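Local structure of succinyl-CoA:3-ketoacid coenzyme A transferase subunit B (3RRL) at residues B[3-8]-B[166-171]; B[17-22]-B[93-98]; B[44-49]-B[68-73]; B[101-106]-B[137-142]; B[108-113]-B[152-157]. The protein catalyses the transfer of coenzyme A from succinyl-CoA to a 3-oxo acid, yielding a 3-oxoacyl-CoA and succinate. All coordinates share one frame; numbering follows the deposited sequence.

Contact 1 (B[3-8]-B[166-171]); sequences EAIIKR and QLITDL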
# COMPACT_ATOMS: atom_id res chain seq x y z
N GLU B 3 -2.88 -18.52 35.55
CA GLU B 3 -2.58 -19.84 35.01
C GLU B 3 -3.81 -20.47 34.33
O GLU B 3 -3.73 -20.88 33.17
CB GLU B 3 -2.05 -20.77 36.11
CG GLU B 3 -1.68 -22.15 35.59
CD GLU B 3 -0.99 -23.01 36.64
OE1 GLU B 3 -0.81 -22.54 37.79
OE2 GLU B 3 -0.63 -24.16 36.30
N ALA B 4 -4.93 -20.53 35.04
CA ALA B 4 -6.13 -21.13 34.47
C ALA B 4 -6.61 -20.38 33.23
O ALA B 4 -7.17 -20.97 32.30
CB ALA B 4 -7.24 -21.22 35.52
N ILE B 5 -6.38 -19.07 33.20
CA ILE B 5 -6.75 -18.25 32.06
C ILE B 5 -5.89 -18.58 30.86
O ILE B 5 -6.38 -18.83 29.76
CB ILE B 5 -6.57 -16.75 32.38
CG1 ILE B 5 -7.46 -16.34 33.56
CG2 ILE B 5 -6.87 -15.92 31.17
CD1 ILE B 5 -7.26 -14.90 34.02
N ILE B 6 -4.58 -18.58 31.08
CA ILE B 6 -3.61 -18.76 30.01
C ILE B 6 -3.73 -20.14 29.38
O ILE B 6 -3.88 -20.26 28.16
CB ILE B 6 -2.18 -18.53 30.54
CG1 ILE B 6 -1.97 -17.03 30.78
CG2 ILE B 6 -1.14 -19.07 29.57
CD1 ILE B 6 -0.83 -16.73 31.73
N LYS B 7 -3.68 -21.17 30.21
CA LYS B 7 -3.82 -22.54 29.74
C LYS B 7 -5.14 -22.80 29.00
O LYS B 7 -5.17 -23.60 28.06
CB LYS B 7 -3.63 -23.52 30.90
CG LYS B 7 -2.17 -23.55 31.37
CD LYS B 7 -1.87 -24.67 32.34
CE LYS B 7 -0.39 -24.66 32.71
NZ LYS B 7 -0.03 -25.71 33.71
N ARG B 8 -6.22 -22.13 29.40
CA ARG B 8 -7.49 -22.31 28.70
C ARG B 8 -7.45 -21.56 27.37
O ARG B 8 -7.95 -22.05 26.36
CB ARG B 8 -8.67 -21.83 29.57
CG ARG B 8 -10.02 -21.89 28.87
CD ARG B 8 -10.33 -23.29 28.33
NE ARG B 8 -11.57 -23.32 27.55
CZ ARG B 8 -11.65 -22.95 26.27
NH1 ARG B 8 -12.81 -23.00 25.64
NH2 ARG B 8 -10.57 -22.54 25.62
N GLN B 166 -15.18 -14.28 22.12
CA GLN B 166 -15.07 -15.20 23.25
C GLN B 166 -14.32 -14.53 24.39
O GLN B 166 -13.35 -13.80 24.17
CB GLN B 166 -14.35 -16.47 22.80
CG GLN B 166 -13.99 -17.44 23.91
CD GLN B 166 -13.11 -18.59 23.40
OE1 GLN B 166 -12.22 -18.38 22.58
NE2 GLN B 166 -13.39 -19.79 23.85
N LEU B 167 -14.79 -14.76 25.61
CA LEU B 167 -14.17 -14.16 26.78
C LEU B 167 -13.78 -15.26 27.77
O LEU B 167 -14.62 -16.05 28.20
CB LEU B 167 -15.11 -13.15 27.44
CG LEU B 167 -14.79 -12.75 28.89
CD1 LEU B 167 -13.47 -11.99 28.97
CD2 LEU B 167 -15.92 -11.92 29.50
N ILE B 168 -12.50 -15.30 28.11
CA ILE B 168 -11.98 -16.29 29.04
C ILE B 168 -11.48 -15.58 30.29
O ILE B 168 -10.57 -14.75 30.21
CB ILE B 168 -10.81 -17.06 28.39
CG1 ILE B 168 -11.26 -17.73 27.09
CG2 ILE B 168 -10.23 -18.08 29.36
CD1 ILE B 168 -10.14 -18.49 26.38
N THR B 169 -12.07 -15.89 31.44
CA THR B 169 -11.56 -15.38 32.71
C THR B 169 -11.14 -16.53 33.64
O THR B 169 -11.22 -17.71 33.26
CB THR B 169 -12.60 -14.48 33.43
OG1 THR B 169 -13.60 -15.29 34.07
CG2 THR B 169 -13.27 -13.54 32.44
N ASP B 170 -10.69 -16.20 34.84
CA ASP B 170 -10.30 -17.21 35.83
C ASP B 170 -11.51 -17.98 36.36
O ASP B 170 -11.38 -19.03 37.01
CB ASP B 170 -9.54 -16.56 36.99
CG ASP B 170 -10.21 -15.29 37.49
OD1 ASP B 170 -10.46 -14.39 36.66
OD2 ASP B 170 -10.51 -15.19 38.70
N LEU B 171 -12.70 -17.46 36.09
CA LEU B 171 -13.96 -18.07 36.52
C LEU B 171 -14.60 -18.88 35.41
O LEU B 171 -14.92 -20.06 35.59
CB LEU B 171 -14.95 -17.04 37.07
CG LEU B 171 -14.48 -16.22 38.27
CD1 LEU B 171 -15.62 -15.36 38.81
CD2 LEU B 171 -13.93 -17.13 39.35
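I5 and D170 bring the two backbones nearest, CA to CA at 5.3 Å, at the turn that follows strand 166-168; the axes of helix 3-8 and that strand approach to 9.7 Å, their directions 143° apart. The side chains of I5 and D170 lie alongside one another. I5 CG1, set beside its backbone N by chi1 -61°, comes to 3.5 Å from D170 N, and CD1 continues past D170 CB. A branched, apolar residue suits a place where the helix lies this close to a turning backbone. The turn is an ST turn, in which T169 OG1 accepts from L171 N at 3.1 Å; OG1 is also hydrogen-bonded to H141 ND1, and D170 OD1 accepts from H141 N.

One turn of helix later, R8 lays its aliphatic part across I168 at about a right angle, with CG 3.8 Å from I168 CG2. That methyl also meets the carbonyl oxygen of I5 at 3.9 Å. The guanidinium draws near the amide of Q166, NH1 to NE2 at 3.7 Å with planes 77° apart. Two donors cannot bond each other; E12 OE2 serves both residues, through R8 NH2 and Q166 NE2, while E185 takes R8 NE and Q166 OE1 accepts from K134 NZ.

Helix 2-10 thus covers one face of the large sheet, where strand 166-168 runs between 134-138 and 172-177 and I138 touches both I5 and I168.

Contact 2 (B[17-22]-B[93-98]); sequences MYVNLG and IDLAIL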
# COMPACT_ATOMS: atom_id res chain seq x y z
N MSE B 17 -2.82 -21.81 12.11
CA MSE B 17 -3.37 -20.49 12.35
C MSE B 17 -2.32 -19.41 12.25
O MSE B 17 -1.13 -19.64 12.50
CB MSE B 17 -4.00 -20.42 13.73
CG MSE B 17 -5.36 -21.05 13.80
SE MSE B 17 -6.20 -20.52 15.46
CE MSE B 17 -8.01 -21.14 15.08
N TYR B 18 -2.77 -18.22 11.87
CA TYR B 18 -1.96 -17.02 11.99
C TYR B 18 -2.54 -16.25 13.17
O TYR B 18 -3.74 -15.95 13.19
CB TYR B 18 -2.02 -16.21 10.71
CG TYR B 18 -1.42 -16.93 9.51
CD1 TYR B 18 -0.06 -16.81 9.21
CD2 TYR B 18 -2.20 -17.73 8.68
CE1 TYR B 18 0.50 -17.46 8.10
CE2 TYR B 18 -1.66 -18.37 7.58
CZ TYR B 18 -0.31 -18.24 7.30
OH TYR B 18 0.22 -18.90 6.21
N VAL B 19 -1.70 -15.93 14.15
CA VAL B 19 -2.18 -15.41 15.42
C VAL B 19 -1.46 -14.14 15.82
O VAL B 19 -0.25 -14.01 15.63
CB VAL B 19 -2.00 -16.46 16.54
CG1 VAL B 19 -2.44 -15.89 17.88
CG2 VAL B 19 -2.77 -17.72 16.21
N ASN B 20 -2.21 -13.21 16.40
CA ASN B 20 -1.61 -12.03 16.99
C ASN B 20 -1.90 -11.95 18.49
O ASN B 20 -3.06 -11.95 18.91
CB ASN B 20 -2.09 -10.76 16.31
CG ASN B 20 -1.44 -9.52 16.89
OD1 ASN B 20 -1.72 -9.13 18.03
ND2 ASN B 20 -0.56 -8.90 16.11
N LEU B 21 -0.84 -11.88 19.28
CA LEU B 21 -0.96 -11.83 20.73
C LEU B 21 -0.72 -10.41 21.21
O LEU B 21 0.35 -9.86 21.00
CB LEU B 21 0.05 -12.77 21.38
CG LEU B 21 -0.11 -14.26 21.10
CD1 LEU B 21 0.99 -15.07 21.78
CD2 LEU B 21 -1.49 -14.73 21.54
N GLY B 22 -1.72 -9.82 21.86
CA GLY B 22 -1.55 -8.48 22.38
C GLY B 22 -0.60 -8.50 23.57
O GLY B 22 -0.31 -9.56 24.12
N ILE B 93 -5.73 -12.35 9.64
CA ILE B 93 -5.29 -12.96 10.89
C ILE B 93 -6.43 -13.80 11.49
O ILE B 93 -7.53 -13.30 11.69
CB ILE B 93 -4.88 -11.88 11.92
CG1 ILE B 93 -3.77 -10.99 11.36
CG2 ILE B 93 -4.45 -12.52 13.25
CD1 ILE B 93 -2.49 -11.73 11.09
N ASP B 94 -6.17 -15.07 11.76
CA ASP B 94 -7.22 -15.97 12.23
C ASP B 94 -7.63 -15.66 13.66
O ASP B 94 -8.79 -15.79 14.02
CB ASP B 94 -6.75 -17.43 12.15
CG ASP B 94 -6.44 -17.87 10.74
OD1 ASP B 94 -7.32 -17.73 9.86
OD2 ASP B 94 -5.31 -18.34 10.51
N LEU B 95 -6.66 -15.26 14.48
CA LEU B 95 -6.93 -15.09 15.89
C LEU B 95 -6.16 -13.93 16.52
O LEU B 95 -4.94 -13.84 16.39
CB LEU B 95 -6.58 -16.39 16.60
CG LEU B 95 -6.87 -16.48 18.08
CD1 LEU B 95 -8.33 -16.20 18.31
CD2 LEU B 95 -6.51 -17.88 18.54
N ALA B 96 -6.87 -13.06 17.22
CA ALA B 96 -6.24 -12.03 18.02
C ALA B 96 -6.67 -12.23 19.46
O ALA B 96 -7.87 -12.30 19.75
CB ALA B 96 -6.63 -10.65 17.53
N ILE B 97 -5.69 -12.36 20.34
CA ILE B 97 -5.95 -12.51 21.76
C ILE B 97 -5.54 -11.23 22.46
O ILE B 97 -4.44 -10.71 22.22
CB ILE B 97 -5.20 -13.70 22.35
CG1 ILE B 97 -5.52 -14.97 21.55
CG2 ILE B 97 -5.58 -13.89 23.81
CD1 ILE B 97 -4.88 -16.22 22.10
N LEU B 98 -6.42 -10.72 23.31
CA LEU B 98 -6.23 -9.42 23.93
C LEU B 98 -6.58 -9.45 25.40
O LEU B 98 -7.39 -10.27 25.84
CB LEU B 98 -7.10 -8.35 23.24
CG LEU B 98 -6.87 -7.97 21.78
CD1 LEU B 98 -7.84 -8.70 20.87
CD2 LEU B 98 -7.03 -6.48 21.60
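The side chains of D94 and Y18 cross obliquely, carboxylate and ring planes 39° apart. D94 OD2 sits at the ring edge, 3.7 Å from Y18 CD2, and there its anti lone pair accepts from Y18 N at 2.9 Å and 166°. An aspartate suits this place because its short acid takes a backbone N-H just before the regular parallel ladder begins; its other oxygen, OD1, pairs with K133.

Beyond it the strands run only 16° from parallel, with N20 N bonded to L95 O at 2.8 Å and I97 N to N20 O at 3.0 Å. On one face the apolar side chains lie in pairs that point the same way. V19 CG2 stands 4.1 Å from L95 CB, and L21 CD2 rests 3.7 Å from I97 CD1. The other face bears N20 and A96. N20 ND2 bonds to Q41 OE1, and the side chain of N20 is about 4 Å from that of E43, the predicted active-site residue.

Strands 18-21 and 95-98 are central in the large sheet, between 39-42 and 134-138. Helix 125-131 sends L128 onto N20 and A96, while L13 touches V19 and L95 on the opposite face.

Contact 3 (B[44-49]-B[68-73]); sequences NGLLGI and ETITVV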
# COMPACT_ATOMS: atom_id res chain seq x y z
N ASN B 44 4.43 -4.69 14.23
CA ASN B 44 5.49 -3.77 13.86
C ASN B 44 6.18 -4.20 12.57
O ASN B 44 7.22 -3.65 12.19
CB ASN B 44 6.48 -3.51 15.01
CG ASN B 44 7.06 -4.78 15.59
OD1 ASN B 44 6.37 -5.79 15.73
ND2 ASN B 44 8.34 -4.73 15.94
N GLY B 45 5.58 -5.17 11.89
CA GLY B 45 6.08 -5.58 10.59
C GLY B 45 6.79 -6.91 10.46
O GLY B 45 7.67 -7.08 9.61
N LEU B 46 6.46 -7.86 11.32
CA LEU B 46 6.99 -9.20 11.16
C LEU B 46 5.90 -10.27 11.16
O LEU B 46 4.93 -10.19 11.92
CB LEU B 46 8.01 -9.50 12.25
CG LEU B 46 8.22 -10.97 12.56
CD1 LEU B 46 9.01 -11.66 11.44
CD2 LEU B 46 8.94 -11.08 13.91
N LEU B 47 6.08 -11.27 10.31
CA LEU B 47 5.28 -12.48 10.37
C LEU B 47 6.24 -13.64 10.64
O LEU B 47 7.24 -13.78 9.94
CB LEU B 47 4.54 -12.69 9.05
CG LEU B 47 3.40 -13.70 9.03
CD1 LEU B 47 2.37 -13.37 10.09
CD2 LEU B 47 2.76 -13.75 7.65
N GLY B 48 5.91 -14.52 11.58
CA GLY B 48 6.88 -15.49 12.09
C GLY B 48 7.77 -15.13 13.27
O GLY B 48 8.98 -15.29 13.23
N ILE B 49 7.15 -14.63 14.34
CA ILE B 49 7.84 -14.44 15.61
C ILE B 49 8.43 -15.75 16.16
O ILE B 49 7.86 -16.83 15.99
CB ILE B 49 6.88 -13.89 16.69
CG1 ILE B 49 6.32 -12.53 16.30
CG2 ILE B 49 7.58 -13.79 18.06
CD1 ILE B 49 5.35 -11.99 17.34
N GLU B 68 10.61 -5.88 22.97
CA GLU B 68 11.53 -6.91 23.44
C GLU B 68 12.33 -7.48 22.28
O GLU B 68 11.82 -7.62 21.16
CB GLU B 68 10.75 -8.04 24.11
CG GLU B 68 9.84 -7.57 25.23
CD GLU B 68 9.10 -8.72 25.90
OE1 GLU B 68 8.80 -9.71 25.20
OE2 GLU B 68 8.82 -8.62 27.12
N THR B 69 13.59 -7.82 22.54
CA THR B 69 14.43 -8.42 21.50
C THR B 69 14.03 -9.87 21.28
O THR B 69 13.87 -10.64 22.23
CB THR B 69 15.92 -8.36 21.87
OG1 THR B 69 16.13 -8.99 23.14
CG2 THR B 69 16.38 -6.91 21.94
N ILE B 70 13.87 -10.24 20.01
CA ILE B 70 13.40 -11.58 19.65
C ILE B 70 14.19 -12.18 18.50
O ILE B 70 15.16 -11.59 18.03
CB ILE B 70 11.92 -11.56 19.23
CG1 ILE B 70 11.72 -10.58 18.07
CG2 ILE B 70 11.03 -11.17 20.40
CD1 ILE B 70 10.32 -10.64 17.44
N THR B 71 13.77 -13.35 18.04
CA THR B 71 14.27 -13.91 16.79
C THR B 71 13.10 -14.20 15.87
O THR B 71 11.95 -13.91 16.21
CB THR B 71 15.06 -15.21 17.02
OG1 THR B 71 14.17 -16.22 17.52
CG2 THR B 71 16.21 -14.98 18.01
N VAL B 72 13.39 -14.76 14.70
CA VAL B 72 12.35 -15.14 13.75
C VAL B 72 12.45 -16.62 13.46
O VAL B 72 13.53 -17.21 13.57
CB VAL B 72 12.48 -14.35 12.42
CG1 VAL B 72 12.33 -12.87 12.67
CG2 VAL B 72 13.81 -14.63 11.76
N VAL B 73 11.33 -17.24 13.10
CA VAL B 73 11.32 -18.62 12.63
C VAL B 73 11.67 -18.69 11.14
O VAL B 73 11.69 -17.68 10.44
CB VAL B 73 9.95 -19.32 12.87
CG1 VAL B 73 9.70 -19.50 14.37
CG2 VAL B 73 8.81 -18.53 12.23
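G48 and V73 share the hydrogen bond that joins the two segments: V73 N donates to G48 O at 3.1 Å and 166°, approaching with a tilt of 29° from the carbonyl plane. The same oxygen receives a weaker CA-H...O contact from V72 CA at 3.4 Å, so two successive residues converge on one acceptor. Next to this bond, I49 and V72 form a non-hydrogen-bonded antiparallel pair whose side chains diverge.

Apolar contacts make up most of the remainder. L46 and I70 reach toward each other tip to tip, CD2 to CD1 at 3.8 Å. The other branch of the same leucine, CD1, meets V72 CG1 at 3.7 Å, the two side chains lying oblique to each other. A leucine suits this place because its forked end can serve two neighbours at once. I49 CG2 adds a looser touch on I70 CD1 at 4.2 Å.

Backbone shape explains the glycine. The chain turns a corner at L47 and G48, and the positive phi of G48, 89°, would press a CB against the preceding carbonyl oxygen; V73 CG2, 3.6 Å from G48 CA, lies on the side where a CB would point. Earlier in the segment, G45 and L46 both face S42 in a G1 beta bulge, just after the predicted active-site residue E43.

Strand 46-49 lies between 39-42 and 76-78 near one margin of the large sheet, where F78 touches both L46 and V72. Nearby, T69 OG1 bonds to the backbone of a neighbouring subunit.

Contact 4 (B[101-106]-B[137-142]); sequences MEVSQN and VIMEHC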
# COMPACT_ATOMS: atom_id res chain seq x y z
N MSE B 101 -9.70 -4.34 30.37
CA MSE B 101 -10.14 -3.80 31.66
C MSE B 101 -11.62 -4.07 31.95
O MSE B 101 -12.00 -4.33 33.09
CB MSE B 101 -9.77 -2.33 31.77
CG MSE B 101 -8.26 -2.13 31.66
SE MSE B 101 -7.76 -0.27 31.53
CE MSE B 101 -8.65 0.16 29.86
N GLU B 102 -12.44 -4.00 30.92
CA GLU B 102 -13.85 -4.34 31.02
C GLU B 102 -14.33 -5.00 29.73
O GLU B 102 -13.85 -4.70 28.66
CB GLU B 102 -14.70 -3.09 31.24
CG GLU B 102 -14.69 -2.50 32.63
CD GLU B 102 -15.42 -1.19 32.68
OE1 GLU B 102 -15.77 -0.67 31.62
OE2 GLU B 102 -15.64 -0.65 33.77
N VAL B 103 -15.31 -5.88 29.85
CA VAL B 103 -16.03 -6.40 28.71
C VAL B 103 -17.51 -6.28 29.03
O VAL B 103 -17.94 -6.67 30.09
CB VAL B 103 -15.70 -7.84 28.40
CG1 VAL B 103 -16.50 -8.31 27.23
CG2 VAL B 103 -14.22 -8.00 28.15
N SER B 104 -18.28 -5.74 28.11
CA SER B 104 -19.72 -5.59 28.28
C SER B 104 -20.48 -6.79 27.71
O SER B 104 -19.95 -7.55 26.94
CB SER B 104 -20.21 -4.30 27.65
OG SER B 104 -20.62 -4.51 26.33
N GLN B 105 -21.73 -6.95 28.12
CA GLN B 105 -22.56 -8.07 27.71
C GLN B 105 -22.83 -8.07 26.22
O GLN B 105 -23.14 -9.09 25.63
CB GLN B 105 -23.86 -8.14 28.51
CG GLN B 105 -24.95 -7.25 28.00
CD GLN B 105 -26.10 -7.14 28.97
OE1 GLN B 105 -25.95 -7.36 30.16
NE2 GLN B 105 -27.26 -6.81 28.46
N ASN B 106 -22.72 -6.90 25.62
CA ASN B 106 -22.93 -6.72 24.20
C ASN B 106 -21.69 -7.06 23.39
O ASN B 106 -21.72 -6.99 22.18
CB ASN B 106 -23.38 -5.29 23.92
CG ASN B 106 -23.26 -4.93 22.46
OD1 ASN B 106 -23.73 -5.64 21.59
ND2 ASN B 106 -22.61 -3.80 22.19
N VAL B 137 -10.83 -12.25 24.22
CA VAL B 137 -10.32 -11.46 25.33
C VAL B 137 -10.07 -12.37 26.52
O VAL B 137 -10.92 -13.19 26.88
CB VAL B 137 -11.31 -10.35 25.74
CG1 VAL B 137 -10.84 -9.68 27.04
CG2 VAL B 137 -11.46 -9.32 24.64
N ILE B 138 -8.90 -12.24 27.13
CA ILE B 138 -8.58 -12.99 28.34
C ILE B 138 -8.22 -12.02 29.46
O ILE B 138 -7.39 -11.12 29.28
CB ILE B 138 -7.45 -14.02 28.11
CG1 ILE B 138 -6.10 -13.32 27.94
CG2 ILE B 138 -7.79 -14.92 26.93
CD1 ILE B 138 -4.92 -14.29 27.87
N MSE B 139 -8.88 -12.20 30.59
CA MSE B 139 -8.93 -11.16 31.60
C MSE B 139 -9.21 -11.74 32.97
O MSE B 139 -9.96 -12.71 33.08
CB MSE B 139 -10.08 -10.25 31.21
CG MSE B 139 -10.27 -9.03 32.04
SE MSE B 139 -11.76 -8.08 31.25
CE MSE B 139 -13.20 -9.28 31.76
N GLU B 140 -8.67 -11.13 34.01
CA GLU B 140 -9.08 -11.47 35.36
C GLU B 140 -10.52 -10.99 35.55
O GLU B 140 -10.87 -9.90 35.12
CB GLU B 140 -8.14 -10.86 36.40
CG GLU B 140 -6.83 -11.64 36.57
CD GLU B 140 -5.76 -10.85 37.28
OE1 GLU B 140 -5.90 -10.62 38.50
OE2 GLU B 140 -4.77 -10.47 36.62
N HIS B 141 -11.34 -11.83 36.19
CA HIS B 141 -12.78 -11.62 36.23
C HIS B 141 -13.19 -10.40 37.06
O HIS B 141 -14.15 -9.71 36.73
CB HIS B 141 -13.50 -12.87 36.73
CG HIS B 141 -14.95 -12.93 36.37
ND1 HIS B 141 -15.44 -13.76 35.38
CD2 HIS B 141 -16.02 -12.26 36.86
CE1 HIS B 141 -16.75 -13.59 35.27
NE2 HIS B 141 -17.13 -12.69 36.16
N CYS B 142 -12.46 -10.14 38.14
CA CYS B 142 -12.76 -9.01 39.02
C CYS B 142 -11.52 -8.14 39.18
O CYS B 142 -10.40 -8.63 39.05
CB CYS B 142 -13.22 -9.50 40.41
SG CYS B 142 -14.71 -10.54 40.43
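V103 and V137 join two layers of sheet: strand 102-104 belongs to the small four-stranded sheet, and strand 134-138 to the large ten-stranded one. The CA atoms of V103 and V137 are 8.3 Å apart, a spacing of facing layers rather than of neighbours within a sheet. Their side chains reach toward each other tip to tip, V103 CG2 to V137 CG1 at 3.9 Å. Valine fits such a position, since its branched CB suits a strand backbone and puts a methyl close to the facing layer.

M139, present as selenomethionine, comes in obliquely beside this pair. Its CG is anti to the backbone N (chi1 -175°), and the chain stays extended as far as the selenium before bending at chi3, 71°, which brings CE back to 4.0 Å from V103 CG2. SE itself lies 4.0 Å from that methyl and also 4.1 Å from both M101 C and E102 N. It therefore rests on the peptide link of a classic beta bulge, where M101 and E102 both face A110. L167 of strand 166-168 touches V103, V137 and M139, completing the cluster.

The CB of E102 points away from segment 137-142, and its buried acid is satisfied there, OE2 bonding to S155 OG and OE1 to L156 N. With no hydrogen bond or charge pair across the two segments, the contact depends on shape and dispersion, to which a long, flexible and polarisable methionine chain lends itself; the methyls meet in a buried, apolar interior.

Contact 5 (B[108-113]-B[152-157]); sequences DLANWM and KECSLP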
# COMPACT_ATOMS: atom_id res chain seq x y z
N ASP B 108 -18.75 -5.44 23.90
CA ASP B 108 -17.91 -4.27 23.92
C ASP B 108 -16.64 -4.51 24.71
O ASP B 108 -16.64 -5.27 25.67
CB ASP B 108 -18.66 -3.10 24.55
CG ASP B 108 -19.91 -2.76 23.81
OD1 ASP B 108 -20.13 -3.30 22.72
OD2 ASP B 108 -20.69 -1.95 24.33
N LEU B 109 -15.54 -3.89 24.29
CA LEU B 109 -14.27 -4.02 24.98
C LEU B 109 -13.61 -2.70 25.34
O LEU B 109 -13.54 -1.80 24.53
CB LEU B 109 -13.30 -4.88 24.17
CG LEU B 109 -11.83 -4.82 24.60
CD1 LEU B 109 -11.56 -5.60 25.87
CD2 LEU B 109 -10.92 -5.27 23.51
N ALA B 110 -13.14 -2.58 26.57
CA ALA B 110 -12.37 -1.41 26.95
C ALA B 110 -11.00 -1.86 27.43
O ALA B 110 -10.89 -2.50 28.45
CB ALA B 110 -13.07 -0.65 28.03
N ASN B 111 -9.96 -1.55 26.66
CA ASN B 111 -8.61 -1.88 27.08
C ASN B 111 -7.51 -0.85 26.86
O ASN B 111 -6.35 -1.15 27.06
CB ASN B 111 -8.18 -3.26 26.57
CG ASN B 111 -7.70 -3.23 25.14
OD1 ASN B 111 -7.93 -2.29 24.41
ND2 ASN B 111 -7.02 -4.27 24.75
N TRP B 112 -7.85 0.36 26.44
CA TRP B 112 -6.80 1.33 26.19
C TRP B 112 -6.69 2.54 27.11
O TRP B 112 -5.65 3.17 27.18
CB TRP B 112 -6.88 1.82 24.75
CG TRP B 112 -8.06 2.65 24.46
CD1 TRP B 112 -9.32 2.23 24.26
CD2 TRP B 112 -8.08 4.07 24.31
NE1 TRP B 112 -10.14 3.28 24.00
CE2 TRP B 112 -9.40 4.42 24.02
CE3 TRP B 112 -7.12 5.06 24.39
CZ2 TRP B 112 -9.78 5.73 23.81
CZ3 TRP B 112 -7.50 6.36 24.19
CH2 TRP B 112 -8.81 6.68 23.91
N MSE B 113 -7.77 2.88 27.79
CA MSE B 113 -7.73 4.08 28.60
C MSE B 113 -8.52 4.06 29.91
O MSE B 113 -9.64 3.59 29.96
CB MSE B 113 -8.22 5.23 27.73
CG MSE B 113 -8.63 6.46 28.47
SE MSE B 113 -9.13 7.85 27.23
CE MSE B 113 -7.47 8.83 27.22
N LYS B 152 -22.71 -4.93 32.34
CA LYS B 152 -23.84 -4.69 31.45
C LYS B 152 -23.43 -3.68 30.39
O LYS B 152 -23.69 -3.88 29.20
CB LYS B 152 -25.05 -4.18 32.24
N GLU B 153 -22.80 -2.60 30.82
CA GLU B 153 -22.20 -1.62 29.92
C GLU B 153 -20.82 -1.25 30.46
O GLU B 153 -20.62 -1.20 31.67
CB GLU B 153 -23.08 -0.38 29.78
N CYS B 154 -19.87 -1.02 29.57
CA CYS B 154 -18.55 -0.58 30.00
C CYS B 154 -18.65 0.82 30.62
O CYS B 154 -19.47 1.63 30.19
CB CYS B 154 -17.56 -0.58 28.84
SG CYS B 154 -17.17 -2.24 28.21
N SER B 155 -17.88 1.06 31.68
CA SER B 155 -17.72 2.40 32.21
C SER B 155 -16.51 3.12 31.61
O SER B 155 -16.42 4.35 31.67
CB SER B 155 -17.60 2.35 33.74
OG SER B 155 -16.41 1.68 34.15
N LEU B 156 -15.57 2.35 31.05
CA LEU B 156 -14.35 2.91 30.46
C LEU B 156 -14.48 3.14 28.96
O LEU B 156 -15.29 2.50 28.29
CB LEU B 156 -13.15 2.02 30.77
CG LEU B 156 -12.89 1.71 32.24
CD1 LEU B 156 -11.79 0.65 32.37
CD2 LEU B 156 -12.53 2.96 33.02
N PRO B 157 -13.65 4.05 28.41
CA PRO B 157 -13.68 4.31 26.96
C PRO B 157 -13.51 3.01 26.18
O PRO B 157 -12.63 2.20 26.52
CB PRO B 157 -12.48 5.22 26.74
CG PRO B 157 -12.31 5.93 28.07
CD PRO B 157 -12.66 4.89 29.10
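D108 meets C154 first: the thiol sulphur SG lies 4.0 Å from D108 CB and equally near D108 O. It is placed there by chi1 -67°, which sets SG beside the cysteine's own backbone N. D108 OD1 accepts from G162 N, and the sulphur packs on the CB of the aspartate.

A110 follows, and here the segments run closest, with 5.9 Å between its CA and that of P157. Its CB touches L156 CB at 3.8 Å and P157 O at 3.3 Å. The small side chain of alanine lets the loop lie close on the strand. That loop leaves strand 150-151 of the small sheet, passes strand 102-104, where C154 touches E102 and S104, and then lies against strand 109-114, the antiparallel neighbour of 102-104 in the same sheet.

W112 has its CG between the backbone N and the carbonyl carbon (chi1 69°). Its CZ2 is 4.0 Å from P157 CB, the two side chains crossing at about a right angle. NE1 is 3.7 Å from P157 O but gives its hydrogen to L158 O instead. M113, a selenomethionine, stands with CB above the rim of one face of that indole and presents CG to P157 CG at 3.7 Å, its chain crossing the proline ring at about a right angle. The rigid ring of P157 also carries CD to 3.4 Å from M113 O.

In the fold
From the N terminus, helix 2-10 opens contact 1, which closes only at residues 166-171 and so encloses the other four. Strand 18-21 opens contact 2, closed at 93-98, and contact 3 (44-49 with 68-73) lies wholly within that span, toward one margin of the large sheet. After contact 2 closes, contacts 4 and 5 open in turn at 101-106 and 108-113 and close in the same order, so they cross; their first segments are neighbouring strands of the small sheet. Contact 4 links that sheet to the large one and touches contacts 1, 2 and 5. Contacts 3 and 5, their centres about 30 Å apart, lie on opposite sides of the chain's centre.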